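Local coordinates for putative adhesin (Komagataella phaffii, PDB 5FX8), which is a putative adhesion protein that may take part in cell-cell interaction through salt bridges and hydrogen bonds with other proteins, at residues L147-P152 and D258-V263; S201-N204 and D208-P211. All coordinates share one frame; numbering follows the deposited sequence.

In the fold
From the N terminus, the chain leaves strand 137-144, passes through the loop 147-152 and enters strand 153-158, an outermost strand of a five-stranded antiparallel sheet in the second cohesin-like domain. Interaction 1 closes a long loop, bringing 147-152 against the start of strand 260-268 after 105 intervening residues. Nested inside it, interaction 2 closes a short turn, 201-204 with 208-211, in the loop after strand 189-200. Their centres lie about 10 Å apart, and the two meet where Arg262 comes against Asp208. Together they tie the loop between strands 137-144 and 153-158 and the loop after strand 189-200 to the central strand 260-268.

Interaction 1. Residues L147-P152 and D258-V263; sequences LDRSQP and DEVLRV
Arg149 lays its guanidinium over the side chain of Val260, and this is the close-packed half of the contact. The two methyls share the work. CG2 of Val260 sits 3.9 Å from NE of Arg149. CG1 of Val260 lies under the outer part of the group, 4.0 Å from NH1 of Arg149. On the opposite face is Leu147, two residues earlier in the same loop, whose CD2 stands 3.7 Å above the guanidinium plane of Arg149. Aliphatic carbons thus lie against both faces, each offset toward the rim. The bend at chi2 (-43°) turns the arginine chain back toward Leu147 before it runs across the valine at about a right angle.

Arg262, two residues beyond Val260 on strand 260-268, comes to the edge of the Arg149 group. Its NH2 is 3.4 Å from NH2 of Arg149, and the two guanidinium planes are turned 45° apart. These are two donors gathered round one anion: Asp168 on strand 162-170 makes salt bridges through OD2 to NH1 of Arg149 and NH2 of Arg262. Asp208 and Phe209 are further partners of Arg262.

The looser side is the far end of the loop, where Ser150 is exposed. There Asp148 folds the chain on itself in an Asx turn, OD1 accepting from the backbone N of Ser150 at 3.3 Å and also from its OG. NE2 of Gln151 reaches OD2 of Asp148 at 3.2 Å in a nearly straight bond (172°), which ties the loop internally. No hydrogen bond joins the two segments directly. Loop and sheet are therefore united by apolar cover and a shared carboxylate, and Asp168 probably balances the positive charge of the two neighbouring arginines.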
ATOM      1  N   LEU C 147      24.738  36.708 -19.331  1.00 24.78           N
ATOM      2  CA  LEU C 147      23.738  36.991 -18.324  1.00 23.89           C
ATOM      3  C   LEU C 147      24.109  36.329 -17.010  1.00 25.34           C
ATOM      4  O   LEU C 147      24.599  35.203 -16.984  1.00 27.56           O
ATOM      5  CB  LEU C 147      22.378  36.500 -18.806  1.00 26.36           C
ATOM      6  CG  LEU C 147      21.261  37.453 -19.208  1.00 24.65           C
ATOM      7  CD1 LEU C 147      21.795  38.779 -19.651  1.00 24.98           C
ATOM      8  CD2 LEU C 147      20.462  36.817 -20.315  1.00 26.46           C
ATOM      9  N   ASP C 148      23.879  37.038 -15.916  1.00 25.55           N
ATOM     10  CA  ASP C 148      24.147  36.507 -14.586  1.00 26.39           C
ATOM     11  C   ASP C 148      23.123  35.425 -14.252  1.00 32.23           C
ATOM     12  O   ASP C 148      21.947  35.722 -14.025  1.00 32.94           O
ATOM     13  CB  ASP C 148      24.102  37.647 -13.582  1.00 27.82           C
ATOM     14  CG  ASP C 148      24.471  37.213 -12.208  1.00 29.36           C
ATOM     15  OD1 ASP C 148      24.890  36.063 -12.079  1.00 36.49           O
ATOM     16  OD2 ASP C 148      24.379  38.015 -11.263  1.00 28.90           O
ATOM     17  N   ARG C 149      23.553  34.164 -14.219  1.00 31.48           N
ATOM     18  CA  ARG C 149      22.643  33.055 -13.969  1.00 26.81           C
ATOM     19  C   ARG C 149      22.845  32.456 -12.592  1.00 26.62           C
ATOM     20  O   ARG C 149      22.697  31.251 -12.417  1.00 32.85           O
ATOM     21  CB  ARG C 149      22.789  31.968 -15.030  1.00 29.63           C
ATOM     22  CG  ARG C 149      22.365  32.370 -16.436  1.00 28.85           C
ATOM     23  CD  ARG C 149      21.075  33.156 -16.406  1.00 28.57           C
ATOM     24  NE  ARG C 149      20.375  33.157 -17.679  1.00 23.22           N
ATOM     25  CZ  ARG C 149      19.281  33.867 -17.894  1.00 24.07           C
ATOM     26  NH1 ARG C 149      18.810  34.617 -16.924  1.00 24.83           N
ATOM     27  NH2 ARG C 149      18.666  33.836 -19.060  1.00 25.05           N
ATOM     28  N   SER C 150      23.189  33.283 -11.614  1.00 28.10           N
ATOM     29  CA  SER C 150      23.414  32.841 -10.244  1.00 28.80           C
ATOM     30  C   SER C 150      22.423  33.440  -9.265  1.00 28.48           C
ATOM     31  O   SER C 150      22.530  33.188  -8.066  1.00 28.04           O
ATOM     32  CB  SER C 150      24.828  33.206  -9.788  1.00 30.39           C
ATOM     33  OG  SER C 150      24.862  34.557  -9.328  1.00 43.15           O
ATOM     34  N   GLN C 151      21.493  34.241  -9.734  1.00 27.44           N
ATOM     35  CA  GLN C 151      20.493  34.839  -8.881  1.00 23.76           C
ATOM     36  C   GLN C 151      19.409  35.386  -9.787  1.00 25.23           C
ATOM     37  O   GLN C 151      19.599  35.432 -11.003  1.00 26.33           O
ATOM     38  CB  GLN C 151      21.110  35.929  -8.018  1.00 26.90           C
ATOM     39  CG  GLN C 151      21.832  36.976  -8.807  1.00 29.32           C
ATOM     40  CD  GLN C 151      22.306  38.109  -7.940  1.00 29.91           C
ATOM     41  OE1 GLN C 151      21.762  38.332  -6.870  1.00 30.65           O
ATOM     42  NE2 GLN C 151      23.330  38.831  -8.393  1.00 29.15           N
ATOM     43  N   PRO C 152      18.259  35.777  -9.259  1.00 24.58           N
ATOM     44  CA  PRO C 152      17.254  36.416 -10.109  1.00 23.15           C
ATOM     45  C   PRO C 152      17.772  37.723 -10.684  1.00 23.80           C
ATOM     46  O   PRO C 152      18.331  38.553  -9.969  1.00 23.72           O
ATOM     47  CB  PRO C 152      16.089  36.653  -9.150  1.00 24.50           C
ATOM     48  CG  PRO C 152      16.305  35.673  -8.073  1.00 26.68           C
ATOM     49  CD  PRO C 152      17.759  35.571  -7.896  1.00 24.50           C
ATOM     50  N   ASP C 258      19.452  23.015 -14.643  1.00 36.35           N
ATOM     51  CA  ASP C 258      19.866  23.614 -15.904  1.00 33.37           C
ATOM     52  C   ASP C 258      18.778  24.472 -16.540  1.00 32.19           C
ATOM     53  O   ASP C 258      18.832  24.743 -17.739  1.00 30.95           O
ATOM     54  CB  ASP C 258      20.300  22.520 -16.882  1.00 33.78           C
ATOM     55  CG  ASP C 258      19.119  21.762 -17.484  1.00 32.96           C
ATOM     56  OD1 ASP C 258      18.186  21.378 -16.751  1.00 30.87           O
ATOM     57  OD2 ASP C 258      19.120  21.558 -18.713  1.00 41.17           O
ATOM     58  N   GLU C 259      17.781  24.884 -15.777  1.00 31.60           N
ATOM     59  CA  GLU C 259      16.646  25.585 -16.341  1.00 29.85           C
ATOM     60  C   GLU C 259      16.591  27.011 -15.813  1.00 26.54           C
ATOM     61  O   GLU C 259      17.130  27.323 -14.755  1.00 27.47           O
ATOM     62  CB  GLU C 259      15.346  24.842 -16.030  1.00 30.69           C
ATOM     63  CG  GLU C 259      15.091  23.651 -16.942  1.00 31.91           C
ATOM     64  CD  GLU C 259      13.820  22.914 -16.577  1.00 36.80           C
ATOM     65  OE1 GLU C 259      13.370  23.089 -15.429  1.00 32.14           O
ATOM     66  OE2 GLU C 259      13.272  22.167 -17.426  1.00 42.92           O
ATOM     67  N   VAL C 260      15.954  27.885 -16.591  1.00 25.38           N
ATOM     68  CA  VAL C 260      15.696  29.264 -16.196  1.00 24.41           C
ATOM     69  C   VAL C 260      14.218  29.541 -16.403  1.00 23.60           C
ATOM     70  O   VAL C 260      13.697  29.324 -17.499  1.00 21.70           O
ATOM     71  CB  VAL C 260      16.550  30.273 -16.994  1.00 23.67           C
ATOM     72  CG1 VAL C 260      16.059  31.672 -16.771  1.00 23.85           C
ATOM     73  CG2 VAL C 260      17.983  30.214 -16.575  1.00 24.35           C
ATOM     74  N   LEU C 261      13.544  29.992 -15.346  1.00 22.76           N
ATOM     75  CA  LEU C 261      12.181  30.505 -15.433  1.00 21.11           C
ATOM     76  C   LEU C 261      12.200  31.983 -15.798  1.00 20.25           C
ATOM     77  O   LEU C 261      12.835  32.784 -15.116  1.00 19.90           O
ATOM     78  CB  LEU C 261      11.446  30.333 -14.103  1.00 21.23           C
ATOM     79  CG  LEU C 261      10.080  31.004 -14.040  1.00 18.90           C
ATOM     80  CD1 LEU C 261       9.194  30.331 -14.993  1.00 19.79           C
ATOM     81  CD2 LEU C 261       9.512  30.864 -12.684  1.00 24.44           C
ATOM     82  N   ARG C 262      11.472  32.351 -16.840  1.00 19.47           N
ATOM     83  CA  ARG C 262      11.428  33.731 -17.297  1.00 20.37           C
ATOM     84  C   ARG C 262       9.994  34.222 -17.261  1.00 20.79           C
ATOM     85  O   ARG C 262       9.139  33.694 -17.969  1.00 18.84           O
ATOM     86  CB  ARG C 262      12.012  33.860 -18.705  1.00 20.26           C
ATOM     87  CG  ARG C 262      11.758  35.202 -19.372  1.00 21.40           C
ATOM     88  CD  ARG C 262      12.681  35.416 -20.539  1.00 23.05           C
ATOM     89  NE  ARG C 262      14.032  35.670 -20.065  1.00 23.60           N
ATOM     90  CZ  ARG C 262      15.088  35.734 -20.856  1.00 26.50           C
ATOM     91  NH1 ARG C 262      14.936  35.557 -22.160  1.00 29.77           N
ATOM     92  NH2 ARG C 262      16.287  35.971 -20.347  1.00 26.01           N
ATOM     93  N   VAL C 263       9.729  35.235 -16.454  1.00 18.42           N
ATOM     94  CA  VAL C 263       8.410  35.836 -16.402  1.00 17.75           C
ATOM     95  C   VAL C 263       8.432  37.139 -17.184  1.00 22.09           C
ATOM     96  O   VAL C 263       9.327  37.965 -17.005  1.00 22.02           O
ATOM     97  CB  VAL C 263       7.965  36.066 -14.953  1.00 20.59           C
ATOM     98  CG1 VAL C 263       6.567  36.629 -14.939  1.00 21.77           C
ATOM     99  CG2 VAL C 263       7.996  34.778 -14.211  1.00 19.57           C
TER

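Interaction 2. Residues S201-N204 and D208-P211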
ATOM      1  N   SER C 201      16.026  25.658 -21.136  1.00 33.70           N
ATOM      2  CA  SER C 201      17.184  24.945 -20.637  1.00 33.07           C
ATOM      3  C   SER C 201      18.412  25.050 -21.525  1.00 35.98           C
ATOM      4  O   SER C 201      19.478  24.587 -21.117  1.00 42.06           O
ATOM      5  CB  SER C 201      16.850  23.466 -20.446  1.00 34.88           C
ATOM      6  OG  SER C 201      16.323  22.946 -21.653  1.00 41.58           O
ATOM      7  N   SER C 202      18.308  25.633 -22.711  1.00 37.84           N
ATOM      8  CA  SER C 202      19.449  25.712 -23.610  1.00 41.95           C
ATOM      9  C   SER C 202      20.473  26.755 -23.168  1.00 40.47           C
ATOM     10  O   SER C 202      21.504  26.411 -22.581  1.00 44.52           O
ATOM     11  CB  SER C 202      18.976  26.057 -25.008  1.00 43.36           C
ATOM     12  OG  SER C 202      18.609  27.425 -25.010  1.00 40.76           O
ATOM     13  N   LEU C 203      20.192  28.026 -23.464  1.00 35.92           N
ATOM     14  CA  LEU C 203      21.081  29.165 -23.224  1.00 39.86           C
ATOM     15  C   LEU C 203      22.192  29.209 -24.260  1.00 37.13           C
ATOM     16  O   LEU C 203      22.846  28.195 -24.513  1.00 42.07           O
ATOM     17  CB  LEU C 203      21.695  29.155 -21.821  1.00 31.82           C
ATOM     18  CG  LEU C 203      20.718  29.225 -20.664  1.00 31.74           C
ATOM     19  CD1 LEU C 203      21.408  29.727 -19.421  1.00 29.60           C
ATOM     20  CD2 LEU C 203      19.547  30.109 -21.028  1.00 31.00           C
ATOM     21  N   ASN C 204      22.406  30.380 -24.862  1.00 37.58           N
ATOM     22  CA  ASN C 204      23.472  30.587 -25.830  1.00 30.92           C
ATOM     23  C   ASN C 204      24.743  31.044 -25.124  1.00 28.72           C
ATOM     24  O   ASN C 204      24.880  30.945 -23.905  1.00 30.37           O
ATOM     25  CB  ASN C 204      23.036  31.580 -26.901  1.00 30.93           C
ATOM     26  CG  ASN C 204      22.659  32.931 -26.338  1.00 30.11           C
ATOM     27  OD1 ASN C 204      23.197  33.392 -25.329  1.00 29.04           O
ATOM     28  ND2 ASN C 204      21.719  33.576 -26.997  1.00 28.59           N
ATOM     29  N   ASP C 208      21.484  33.600 -22.798  1.00 27.94           N
ATOM     30  CA  ASP C 208      20.130  34.005 -23.132  1.00 28.59           C
ATOM     31  C   ASP C 208      19.415  32.913 -23.919  1.00 29.34           C
ATOM     32  O   ASP C 208      20.026  31.969 -24.414  1.00 30.66           O
ATOM     33  CB  ASP C 208      20.138  35.309 -23.935  1.00 26.24           C
ATOM     34  CG  ASP C 208      18.919  36.163 -23.677  1.00 30.99           C
ATOM     35  OD1 ASP C 208      17.975  35.683 -23.005  1.00 33.63           O
ATOM     36  OD2 ASP C 208      18.898  37.320 -24.153  1.00 35.17           O
ATOM     37  N   PHE C 209      18.096  33.049 -24.010  1.00 29.78           N
ATOM     38  CA  PHE C 209      17.263  32.129 -24.761  1.00 27.47           C
ATOM     39  C   PHE C 209      16.032  32.893 -25.205  1.00 28.61           C
ATOM     40  O   PHE C 209      15.649  33.890 -24.593  1.00 28.15           O
ATOM     41  CB  PHE C 209      16.885  30.885 -23.939  1.00 29.88           C
ATOM     42  CG  PHE C 209      15.957  31.161 -22.788  1.00 28.44           C
ATOM     43  CD1 PHE C 209      16.429  31.707 -21.612  1.00 27.35           C
ATOM     44  CD2 PHE C 209      14.619  30.860 -22.878  1.00 28.97           C
ATOM     45  CE1 PHE C 209      15.585  31.956 -20.564  1.00 24.01           C
ATOM     46  CE2 PHE C 209      13.779  31.115 -21.836  1.00 28.10           C
ATOM     47  CZ  PHE C 209      14.269  31.662 -20.676  1.00 25.47           C
ATOM     48  N   THR C 210      15.432  32.427 -26.293  1.00 31.04           N
ATOM     49  CA  THR C 210      14.232  33.040 -26.866  1.00 31.19           C
ATOM     50  C   THR C 210      13.102  32.028 -26.873  1.00 32.28           C
ATOM     51  O   THR C 210      13.071  31.140 -27.739  1.00 35.49           O
ATOM     52  CB  THR C 210      14.487  33.535 -28.285  1.00 29.62           C
ATOM     53  OG1 THR C 210      15.526  34.504 -28.269  1.00 36.10           O
ATOM     54  CG2 THR C 210      13.254  34.176 -28.839  1.00 30.51           C
ATOM     55  N   PRO C 211      12.144  32.129 -25.961  1.00 34.27           N
ATOM     56  CA  PRO C 211      11.035  31.169 -25.945  1.00 35.92           C
ATOM     57  C   PRO C 211      10.198  31.258 -27.210  1.00 38.39           C
ATOM     58  O   PRO C 211       9.994  32.335 -27.768  1.00 38.96           O
ATOM     59  CB  PRO C 211      10.227  31.590 -24.717  1.00 32.65           C
ATOM     60  CG  PRO C 211      11.154  32.412 -23.913  1.00 30.25           C
ATOM     61  CD  PRO C 211      12.062  33.089 -24.856  1.00 31.13           C
TER
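Asn204 and Asp208 meet through two hydrogen bonds that run in opposite directions, one from backbone to backbone and the other from backbone to side chain. In the first, N of Asn204 donates to O of Asp208 at 2.9 Å. In the second, N of Asp208 donates to OD1 of Asn204 at 3.1 Å; the bond is straight at the hydrogen (168°), but the donor stands well above the carbonyl plane of the amide. The torsion chi1 of 59° sets CG of Asn204 between its own N and carbonyl carbon, and from there OD1 can face the returning chain. The same oxygen also accepts from N of Phe206, so one side-chain atom gathers two amides of the turn. A further hydrogen bond lies inside 208-211, where OD1 of Asp208 accepts from N of Phe209 at 2.8 Å, from above the carboxylate plane.

A weaker polar contact adds to these: CA of Leu203 lies 3.2 Å from O of Asp208 and points its hydrogen at it, giving that oxygen a C-H donor beside the amide of Asn204.

The motif is an Asx turn, Asn204 OD1 to N of Phe206, inside the chain reversal between strands 189-200 and 227-228. It belongs to the second cohesin-like domain, a beta-rich part of the N-terminal region of this adhesin.

Apolar contact falls to Leu203 and Phe209. CD2 of Leu203 approaches CD1 of Phe209 at 3.6 Å, meeting the ring obliquely.

Charge enters through Asp208, whose OD1 forms a salt bridge with NH1 of Arg262 at 3.2 Å. That arginine also makes a cation-pi contact with the ring of Phe209.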